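Local atomic coordinates of methylenetetrahydrofolate--tRNA-(uracil-5-)-methyltransferase TrmFO (Thermus thermophilus, PDB entry 3G5S), a protein that probably catalyses the folate- and FAD-dependent methylation of uridine 54 in tRNAs to 5-methyluridine, with methylenetetrahydrofolate as the carbon donor. Residues A[65-68]-A[69-73]; A[142-145]-A[146-149]; A[350-353]-A[354-358]. All coordinates share one frame; numbering follows the deposited sequence.

Interaction 1 (A[65-68]-A[69-73]); sequences GLLQ and AEMRR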
ATOM      1  N   GLY A  65       4.855 -12.850  -2.419  1.00 11.30           N
ATOM      2  CA  GLY A  65       5.904 -13.853  -2.386  1.00 11.74           C
ATOM      3  C   GLY A  65       7.225 -13.312  -2.899  1.00 11.06           C
ATOM      4  O   GLY A  65       8.285 -13.595  -2.339  1.00 11.54           O
ATOM      5  N   LEU A  66       7.178 -12.525  -3.969  1.00 10.49           N
ATOM      6  CA  LEU A  66       8.389 -11.874  -4.443  1.00  9.86           C
ATOM      7  C   LEU A  66       8.931 -10.908  -3.388  1.00  9.55           C
ATOM      8  O   LEU A  66      10.127 -10.896  -3.101  1.00  9.85           O
ATOM      9  CB  LEU A  66       8.146 -11.144  -5.756  1.00 10.46           C
ATOM     10  CG  LEU A  66       9.301 -10.281  -6.259  1.00 10.67           C
ATOM     11  CD1 LEU A  66      10.602 -11.070  -6.379  1.00 11.57           C
ATOM     12  CD2 LEU A  66       8.955  -9.604  -7.575  1.00 10.44           C
ATOM     13  N   LEU A  67       8.058 -10.099  -2.798  1.00  9.67           N
ATOM     14  CA  LEU A  67       8.521  -9.141  -1.798  1.00  9.97           C
ATOM     15  C   LEU A  67       9.138  -9.859  -0.587  1.00  9.45           C
ATOM     16  O   LEU A  67      10.144  -9.405  -0.035  1.00 10.11           O
ATOM     17  CB  LEU A  67       7.381  -8.212  -1.386  1.00 11.08           C
ATOM     18  CG  LEU A  67       7.757  -7.047  -0.464  1.00 11.38           C
ATOM     19  CD1 LEU A  67       8.854  -6.182  -1.046  1.00 12.47           C
ATOM     20  CD2 LEU A  67       6.533  -6.202  -0.176  1.00 13.75           C
ATOM     21  N   GLN A  68       8.548 -10.986  -0.181  1.00  9.72           N
ATOM     22  CA  GLN A  68       9.130 -11.798   0.886  1.00 10.10           C
ATOM     23  C   GLN A  68      10.544 -12.240   0.535  1.00 10.47           C
ATOM     24  O   GLN A  68      11.458 -12.153   1.352  1.00 10.98           O
ATOM     25  CB  GLN A  68       8.261 -13.027   1.163  1.00 11.04           C
ATOM     26  CG  GLN A  68       6.938 -12.688   1.830  1.00 11.62           C
ATOM     27  CD  GLN A  68       5.930 -13.820   1.774  1.00 12.80           C
ATOM     28  OE1 GLN A  68       6.248 -14.938   1.367  1.00 14.12           O
ATOM     29  NE2 GLN A  68       4.700 -13.532   2.184  1.00 13.99           N
ATOM     30  N   ALA A  69      10.716 -12.742  -0.683  1.00 10.44           N
ATOM     31  CA  ALA A  69      12.023 -13.210  -1.129  1.00 10.98           C
ATOM     32  C   ALA A  69      13.043 -12.074  -1.188  1.00 10.16           C
ATOM     33  O   ALA A  69      14.201 -12.249  -0.797  1.00 10.78           O
ATOM     34  CB  ALA A  69      11.912 -13.912  -2.483  1.00 11.49           C
ATOM     35  N   GLU A  70      12.616 -10.915  -1.678  1.00 10.05           N
ATOM     36  CA  GLU A  70      13.494  -9.752  -1.714  1.00 10.17           C
ATOM     37  C   GLU A  70      13.937  -9.382  -0.311  1.00 10.06           C
ATOM     38  O   GLU A  70      15.105  -9.099  -0.072  1.00 10.49           O
ATOM     39  CB  GLU A  70      12.776  -8.560  -2.360  1.00 10.95           C
ATOM     40  CG  GLU A  70      12.536  -8.732  -3.848  1.00 10.97           C
ATOM     41  CD  GLU A  70      11.691  -7.634  -4.486  1.00 13.08           C
ATOM     42  OE1 GLU A  70      11.200  -6.703  -3.789  1.00 12.82           O
ATOM     43  OE2 GLU A  70      11.510  -7.727  -5.727  1.00 14.22           O
HETATM   44  N   MSE A  71      12.994  -9.361   0.620  1.00 10.12           N
HETATM   45  CA  MSE A  71      13.322  -8.967   1.982  1.00 10.52           C
HETATM   46  C   MSE A  71      14.253  -9.974   2.673  1.00 10.41           C
HETATM   47  O   MSE A  71      15.103  -9.571   3.463  1.00 10.96           O
HETATM   48  CB  MSE A  71      12.052  -8.667   2.773  1.00 11.09           C
HETATM   49  CG  MSE A  71      11.413  -7.339   2.359  1.00 12.93           C
HETATM   50 SE   MSE A  71      12.619  -5.806   2.615  1.00 16.36          SE
HETATM   51  CE  MSE A  71      13.317  -5.702   0.802  1.00 18.06           C
ATOM     52  N   ARG A  72      14.128 -11.269   2.368  1.00 10.74           N
ATOM     53  CA  ARG A  72      15.118 -12.220   2.865  1.00 11.86           C
ATOM     54  C   ARG A  72      16.497 -11.893   2.320  1.00 11.67           C
ATOM     55  O   ARG A  72      17.484 -11.921   3.053  1.00 12.45           O
ATOM     56  CB  ARG A  72      14.762 -13.654   2.486  1.00 12.22           C
ATOM     57  CG  ARG A  72      13.571 -14.222   3.219  1.00 12.76           C
ATOM     58  CD  ARG A  72      13.513 -15.745   3.070  1.00 14.15           C
ATOM     59  NE  ARG A  72      12.322 -16.284   3.708  1.00 14.65           N
ATOM     60  CZ  ARG A  72      11.156 -16.465   3.099  1.00 14.24           C
ATOM     61  NH1 ARG A  72      11.024 -16.199   1.802  1.00 14.97           N
ATOM     62  NH2 ARG A  72      10.125 -16.922   3.793  1.00 15.96           N
ATOM     63  N   ARG A  73      16.578 -11.612   1.025  1.00 11.61           N
ATOM     64  CA  ARG A  73      17.863 -11.301   0.418  1.00 12.02           C
ATOM     65  C   ARG A  73      18.464 -10.061   1.067  1.00 11.73           C
ATOM     66  O   ARG A  73      19.682  -9.962   1.197  1.00 12.78           O
ATOM     67  CB  ARG A  73      17.720 -11.102  -1.093  1.00 14.09           C
ATOM     68  CG  ARG A  73      17.210 -12.314  -1.869  1.00 20.08           C
ATOM     69  CD  ARG A  73      18.299 -13.310  -2.199  1.00 23.42           C
ATOM     70  NE  ARG A  73      17.802 -14.475  -2.941  1.00 23.35           N
ATOM     71  CZ  ARG A  73      17.956 -14.662  -4.250  1.00 23.78           C
ATOM     72  NH1 ARG A  73      18.583 -13.754  -4.985  1.00 24.02           N
ATOM     73  NH2 ARG A  73      17.487 -15.762  -4.829  1.00 24.17           N
TER
HETATM   74  O   HOH W   1       8.211 -16.765   1.540  1.00 23.07           O
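Two turns of the largely buried helix 63-74 meet here, with Leu66 and Leu67 on one turn and Glu70 and Met71 on the next. The backbone bonds run from residue i+4 back to i. Glu70 N donates to Leu66 O at 2.9 Å, with an N-H...O angle of 164°. The Glu70 chain is extended beyond CG and carries its carboxylate back over the preceding turn. There OE2 lies 3.4 Å from Leu66 CG, and OE1 lies 3.6 Å from Leu67 CD1. The leucines thus pack against a carboxylate, which finds its polar partners elsewhere: OE2 accepts from Met374 N and OE1 from Leu375 N. These two amides at the start of helix 374-384 are likely to favour the ionised form. Leu67 CD1 also reaches Met71, a selenomethionine, at CG (4.4 Å).

On another side of the helix, one water joins Gln68 to Arg72. It donates to Gln68 OE1 at 2.7 Å and accepts from Arg72 NH1 at 2.9 Å, in the plane of the guanidinium. Gln68 NE2 bonds to Gly56 O, and Arg72 NH2 forms a salt bridge with Asp83. This is regular alpha-helical i to i+4 packing, in a helix lying between helices 343-361 and 409-429.

Interaction 2 (A[142-145]-A[146-149]); sequences AEAL and KRRF
Glu143 and Lys146 form a salt bridge one turn apart on helix 139-149. Lys146 NZ donates to Glu143 OE2 at 2.8 Å, from above the carboxylate plane and 35° out of it. Both chains bend to meet: Glu143 at chi2 (-63°), Lys146 at chi3 (-54°). A water accepts from Arg147 NH1 at 2.9 Å, at the guanidinium edge, and donates weakly to Glu143 OE1. The Arg147 guanidinium folds back on its own helix. One face lies over Glu143 O and Ala144 CA, and NH2 comes within 3.6 Å of Ala144 CB. Glu143 O also accepts from Arg147 N at 2.9 Å. Farther along, Leu145 CD2 packs on Phe149 CE2 at 4.0 Å.

Residues outside the helix position these groups further. Arg147 NH2 makes a salt bridge with Glu123, Lys146 NZ has a weak hydrogen bond to Tyr156 OH, and the Phe149 ring stacks with Phe325. An alanine in place of Glu143 would probably leave the Lys146 ammonium without its carboxylate mate, held by the weak bond to Tyr156 and freer to turn. Lys146 and Arg147 each have a carboxylate mate, Glu143 and Glu123, which is likely to offset their charges.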
ATOM      1  N   ALA A 142      -0.093  13.680  13.764  1.00 12.43           N
ATOM      2  CA  ALA A 142      -0.844  13.964  12.546  1.00 13.20           C
ATOM      3  C   ALA A 142      -1.052  15.479  12.390  1.00 12.60           C
ATOM      4  O   ALA A 142      -0.884  16.034  11.303  1.00 13.22           O
ATOM      5  CB  ALA A 142      -2.186  13.229  12.547  1.00 14.41           C
ATOM      6  N   GLU A 143      -1.388  16.153  13.484  1.00 13.24           N
ATOM      7  CA  GLU A 143      -1.554  17.603  13.439  1.00 14.07           C
ATOM      8  C   GLU A 143      -0.249  18.299  13.055  1.00 13.13           C
ATOM      9  O   GLU A 143      -0.247  19.260  12.288  1.00 13.44           O
ATOM     10  CB  GLU A 143      -2.060  18.125  14.784  1.00 16.63           C
ATOM     11  CG  GLU A 143      -3.508  17.778  15.070  1.00 20.36           C
ATOM     12  CD  GLU A 143      -4.461  18.411  14.076  1.00 25.33           C
ATOM     13  OE1 GLU A 143      -4.321  19.622  13.799  1.00 27.56           O
ATOM     14  OE2 GLU A 143      -5.356  17.700  13.578  1.00 27.88           O
ATOM     15  N   ALA A 144       0.863  17.814  13.594  1.00 12.82           N
ATOM     16  CA  ALA A 144       2.164  18.378  13.271  1.00 12.46           C
ATOM     17  C   ALA A 144       2.494  18.214  11.785  1.00 11.49           C
ATOM     18  O   ALA A 144       3.040  19.123  11.152  1.00 11.69           O
ATOM     19  CB  ALA A 144       3.245  17.751  14.135  1.00 12.64           C
ATOM     20  N   LEU A 145       2.164  17.052  11.230  1.00 11.56           N
ATOM     21  CA  LEU A 145       2.402  16.805   9.814  1.00 11.45           C
ATOM     22  C   LEU A 145       1.535  17.704   8.933  1.00 11.43           C
ATOM     23  O   LEU A 145       2.001  18.229   7.920  1.00 11.70           O
ATOM     24  CB  LEU A 145       2.152  15.334   9.482  1.00 11.93           C
ATOM     25  CG  LEU A 145       3.260  14.404   9.971  1.00 12.44           C
ATOM     26  CD1 LEU A 145       2.776  12.963   9.991  1.00 13.63           C
ATOM     27  CD2 LEU A 145       4.507  14.555   9.110  1.00 14.07           C
ATOM     28  N   LYS A 146       0.275  17.884   9.314  1.00 12.26           N
ATOM     29  CA  LYS A 146      -0.597  18.789   8.579  1.00 12.73           C
ATOM     30  C   LYS A 146      -0.075  20.224   8.620  1.00 12.94           C
ATOM     31  O   LYS A 146      -0.111  20.928   7.615  1.00 13.65           O
ATOM     32  CB  LYS A 146      -2.023  18.732   9.127  1.00 14.62           C
ATOM     33  CG  LYS A 146      -2.724  17.413   8.857  1.00 16.17           C
ATOM     34  CD  LYS A 146      -4.208  17.479   9.165  1.00 20.54           C
ATOM     35  CE  LYS A 146      -4.479  17.969  10.571  1.00 23.33           C
ATOM     36  NZ  LYS A 146      -5.941  18.028  10.849  1.00 24.16           N
ATOM     37  N   ARG A 147       0.407  20.656   9.781  1.00 13.20           N
ATOM     38  CA  ARG A 147       0.945  22.008   9.909  1.00 14.81           C
ATOM     39  C   ARG A 147       2.137  22.221   8.978  1.00 14.41           C
ATOM     40  O   ARG A 147       2.254  23.255   8.319  1.00 16.28           O
ATOM     41  CB  ARG A 147       1.376  22.292  11.350  1.00 17.74           C
ATOM     42  CG  ARG A 147       0.254  22.642  12.304  1.00 21.84           C
ATOM     43  CD  ARG A 147       0.800  23.330  13.552  1.00 23.84           C
ATOM     44  NE  ARG A 147       1.832  22.541  14.216  1.00 24.54           N
ATOM     45  CZ  ARG A 147       1.582  21.582  15.101  1.00 24.58           C
ATOM     46  NH1 ARG A 147       0.331  21.288  15.427  1.00 25.48           N
ATOM     47  NH2 ARG A 147       2.580  20.911  15.654  1.00 25.54           N
ATOM     48  N   ARG A 148       3.027  21.235   8.932  1.00 13.60           N
ATOM     49  CA  ARG A 148       4.275  21.370   8.195  1.00 13.60           C
ATOM     50  C   ARG A 148       4.076  21.196   6.686  1.00 13.72           C
ATOM     51  O   ARG A 148       4.668  21.927   5.895  1.00 16.02           O
ATOM     52  CB  ARG A 148       5.302  20.372   8.755  1.00 14.74           C
ATOM     53  CG  ARG A 148       6.667  20.310   8.072  1.00 18.49           C
ATOM     54  CD  ARG A 148       7.637  21.405   8.491  1.00 19.87           C
ATOM     55  NE  ARG A 148       7.610  21.747   9.912  1.00 18.08           N
ATOM     56  CZ  ARG A 148       8.441  21.274  10.843  1.00 17.47           C
ATOM     57  NH1 ARG A 148       9.383  20.393  10.536  1.00 19.79           N
ATOM     58  NH2 ARG A 148       8.324  21.695  12.100  1.00 17.32           N
ATOM     59  N   PHE A 149       3.229  20.246   6.289  1.00 13.61           N
ATOM     60  CA  PHE A 149       3.129  19.873   4.879  1.00 13.86           C
ATOM     61  C   PHE A 149       1.808  20.213   4.197  1.00 15.67           C
ATOM     62  O   PHE A 149       1.725  20.157   2.972  1.00 18.22           O
ATOM     63  CB  PHE A 149       3.477  18.388   4.698  1.00 13.80           C
ATOM     64  CG  PHE A 149       4.875  18.060   5.127  1.00 13.13           C
ATOM     65  CD1 PHE A 149       5.953  18.487   4.372  1.00 13.61           C
ATOM     66  CD2 PHE A 149       5.117  17.365   6.301  1.00 13.52           C
ATOM     67  CE1 PHE A 149       7.249  18.215   4.769  1.00 14.11           C
ATOM     68  CE2 PHE A 149       6.410  17.090   6.704  1.00 14.43           C
ATOM     69  CZ  PHE A 149       7.479  17.517   5.935  1.00 14.59           C
TER
HETATM   70  O   HOH W   2      -2.251  22.149  14.550  1.00 37.16           O

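Interaction 3 (A[350-353]-A[354-358]); sequences GFLA and GLNAA
Leu352 and Asn356 meet across one turn of helix 343-361, and Asn356 can be followed from its root outward. Its CB sits 3.6 Å from Leu352 O, the carbonyl that also accepts from Asn356 N at 2.9 Å. Its CG is anti to its own carbonyl carbon (chi1 -76°) and stays near the same oxygen, at 3.7 Å. At the tip, ND2 lies 3.6 Å from Leu352 O and 3.7 Å from Leu352 CD1, where the two chains cross. The polar bonds of the amide point off the helix: OD1 accepts from Val367 N, and ND2 donates to Thr322 O. These two bonds fix which way round the amide sits, and they satisfy both its ends inside the protein. The leucine methyl is a packing neighbour of the nitrogen.

Phe351 and Leu355 lie side by side and point the same way. Both have CG anti to the backbone N, chi1 161° in Phe351 and 174° in Leu355. The ring end, Phe351 CZ, rests 4.1 Å from Leu355 CD2. Leu352 CD1 also approaches Leu355 CD2, at 4.3 Å. The ring also packs on Thr19 and Arg22 of helix 11-22.

Gly354 N donates to Gly350 O at 2.9 Å. A CB on Gly354 would stand tight against that oxygen. Gly350 is close to Ala12, at the start of helix 11-22 and in the probable FAD-binding GxGxxG motif. Ala353 and Ala357 touch Tyr332 on strand 331-333. A buried helix packed between that strand and helix 11-22 fits the Rossmann-type FAD-binding domain of the MnmG family.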
ATOM      1  N   GLY A 350      10.131   0.305   5.520  1.00  8.67           N
ATOM      2  CA  GLY A 350      11.003   0.583   6.657  1.00  9.17           C
ATOM      3  C   GLY A 350      12.464   0.295   6.346  1.00  8.76           C
ATOM      4  O   GLY A 350      13.353   1.089   6.665  1.00  9.44           O
ATOM      5  N   PHE A 351      12.715  -0.844   5.705  1.00  9.23           N
ATOM      6  CA  PHE A 351      14.062  -1.163   5.263  1.00  9.18           C
ATOM      7  C   PHE A 351      14.643  -0.040   4.398  1.00  8.56           C
ATOM      8  O   PHE A 351      15.765   0.413   4.624  1.00  9.60           O
ATOM      9  CB  PHE A 351      14.068  -2.494   4.495  1.00  9.66           C
ATOM     10  CG  PHE A 351      15.282  -2.682   3.630  1.00  9.69           C
ATOM     11  CD1 PHE A 351      16.513  -2.999   4.187  1.00 11.63           C
ATOM     12  CD2 PHE A 351      15.198  -2.521   2.263  1.00 11.40           C
ATOM     13  CE1 PHE A 351      17.642  -3.146   3.399  1.00 12.44           C
ATOM     14  CE2 PHE A 351      16.326  -2.676   1.461  1.00 12.69           C
ATOM     15  CZ  PHE A 351      17.545  -2.991   2.034  1.00 12.94           C
ATOM     16  N   LEU A 352      13.891   0.411   3.400  1.00  8.68           N
ATOM     17  CA  LEU A 352      14.422   1.408   2.477  1.00  9.00           C
ATOM     18  C   LEU A 352      14.639   2.759   3.156  1.00  8.52           C
ATOM     19  O   LEU A 352      15.660   3.418   2.948  1.00  9.49           O
ATOM     20  CB  LEU A 352      13.548   1.549   1.233  1.00  9.28           C
ATOM     21  CG  LEU A 352      14.097   2.518   0.180  1.00 10.17           C
ATOM     22  CD1 LEU A 352      15.475   2.118  -0.333  1.00 11.52           C
ATOM     23  CD2 LEU A 352      13.130   2.670  -0.969  1.00 11.12           C
ATOM     24  N   ALA A 353      13.678   3.173   3.973  1.00  8.88           N
ATOM     25  CA  ALA A 353      13.810   4.436   4.693  1.00  9.58           C
ATOM     26  C   ALA A 353      15.000   4.393   5.639  1.00  9.01           C
ATOM     27  O   ALA A 353      15.767   5.352   5.721  1.00  9.60           O
ATOM     28  CB  ALA A 353      12.530   4.760   5.443  1.00  9.82           C
ATOM     29  N   GLY A 354      15.159   3.284   6.353  1.00  9.35           N
ATOM     30  CA  GLY A 354      16.294   3.117   7.241  1.00 10.07           C
ATOM     31  C   GLY A 354      17.614   3.117   6.489  1.00  9.49           C
ATOM     32  O   GLY A 354      18.601   3.696   6.945  1.00 10.28           O
ATOM     33  N   LEU A 355      17.638   2.457   5.336  1.00  9.71           N
ATOM     34  CA  LEU A 355      18.826   2.430   4.501  1.00  9.72           C
ATOM     35  C   LEU A 355      19.217   3.844   4.080  1.00  9.67           C
ATOM     36  O   LEU A 355      20.382   4.233   4.172  1.00 10.35           O
ATOM     37  CB  LEU A 355      18.580   1.551   3.272  1.00 10.64           C
ATOM     38  CG  LEU A 355      19.689   1.521   2.218  1.00 11.67           C
ATOM     39  CD1 LEU A 355      21.033   1.065   2.790  1.00 13.00           C
ATOM     40  CD2 LEU A 355      19.257   0.613   1.079  1.00 12.12           C
ATOM     41  N   ASN A 356      18.242   4.610   3.609  1.00  9.41           N
ATOM     42  CA  ASN A 356      18.541   5.955   3.150  1.00  9.60           C
ATOM     43  C   ASN A 356      18.890   6.920   4.275  1.00  9.77           C
ATOM     44  O   ASN A 356      19.759   7.770   4.111  1.00 10.39           O
ATOM     45  CB  ASN A 356      17.445   6.479   2.231  1.00  9.90           C
ATOM     46  CG  ASN A 356      17.541   5.860   0.851  1.00  9.66           C
ATOM     47  OD1 ASN A 356      18.643   5.555   0.387  1.00 10.73           O
ATOM     48  ND2 ASN A 356      16.403   5.658   0.196  1.00 10.23           N
ATOM     49  N   ALA A 357      18.242   6.762   5.423  1.00  9.63           N
ATOM     50  CA  ALA A 357      18.596   7.544   6.604  1.00 10.24           C
ATOM     51  C   ALA A 357      20.023   7.220   7.063  1.00  9.97           C
ATOM     52  O   ALA A 357      20.781   8.117   7.437  1.00 10.54           O
ATOM     53  CB  ALA A 357      17.601   7.283   7.717  1.00 10.35           C
ATOM     54  N   ALA A 358      20.384   5.937   7.029  1.00 10.22           N
ATOM     55  CA  ALA A 358      21.728   5.517   7.403  1.00 10.93           C
ATOM     56  C   ALA A 358      22.735   6.128   6.443  1.00 11.13           C
ATOM     57  O   ALA A 358      23.781   6.650   6.848  1.00 12.62           O
ATOM     58  CB  ALA A 358      21.830   4.002   7.385  1.00 11.65           C
TER

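Following the chain, interaction 1 comes first, then interaction 2, then interaction 3. Each stays within one helix, so none closes a long loop, and the three neither nest nor cross. Helix 63-74 and helix 343-361 are far apart in sequence but adjacent in space: the centres of interactions 1 and 3 are about 17 Å apart, and Met71 CE packs on Phe351 CD2 at 4.0 Å. That touch joins early and late parts of the chain. Interaction 2 stands apart, with nearest atoms about 22 Å from interaction 1 and about 13 Å from interaction 3. Its helix, 139-149, follows strand 129-131 of the parallel sheet, whereas helix 343-361 follows strand 331-333.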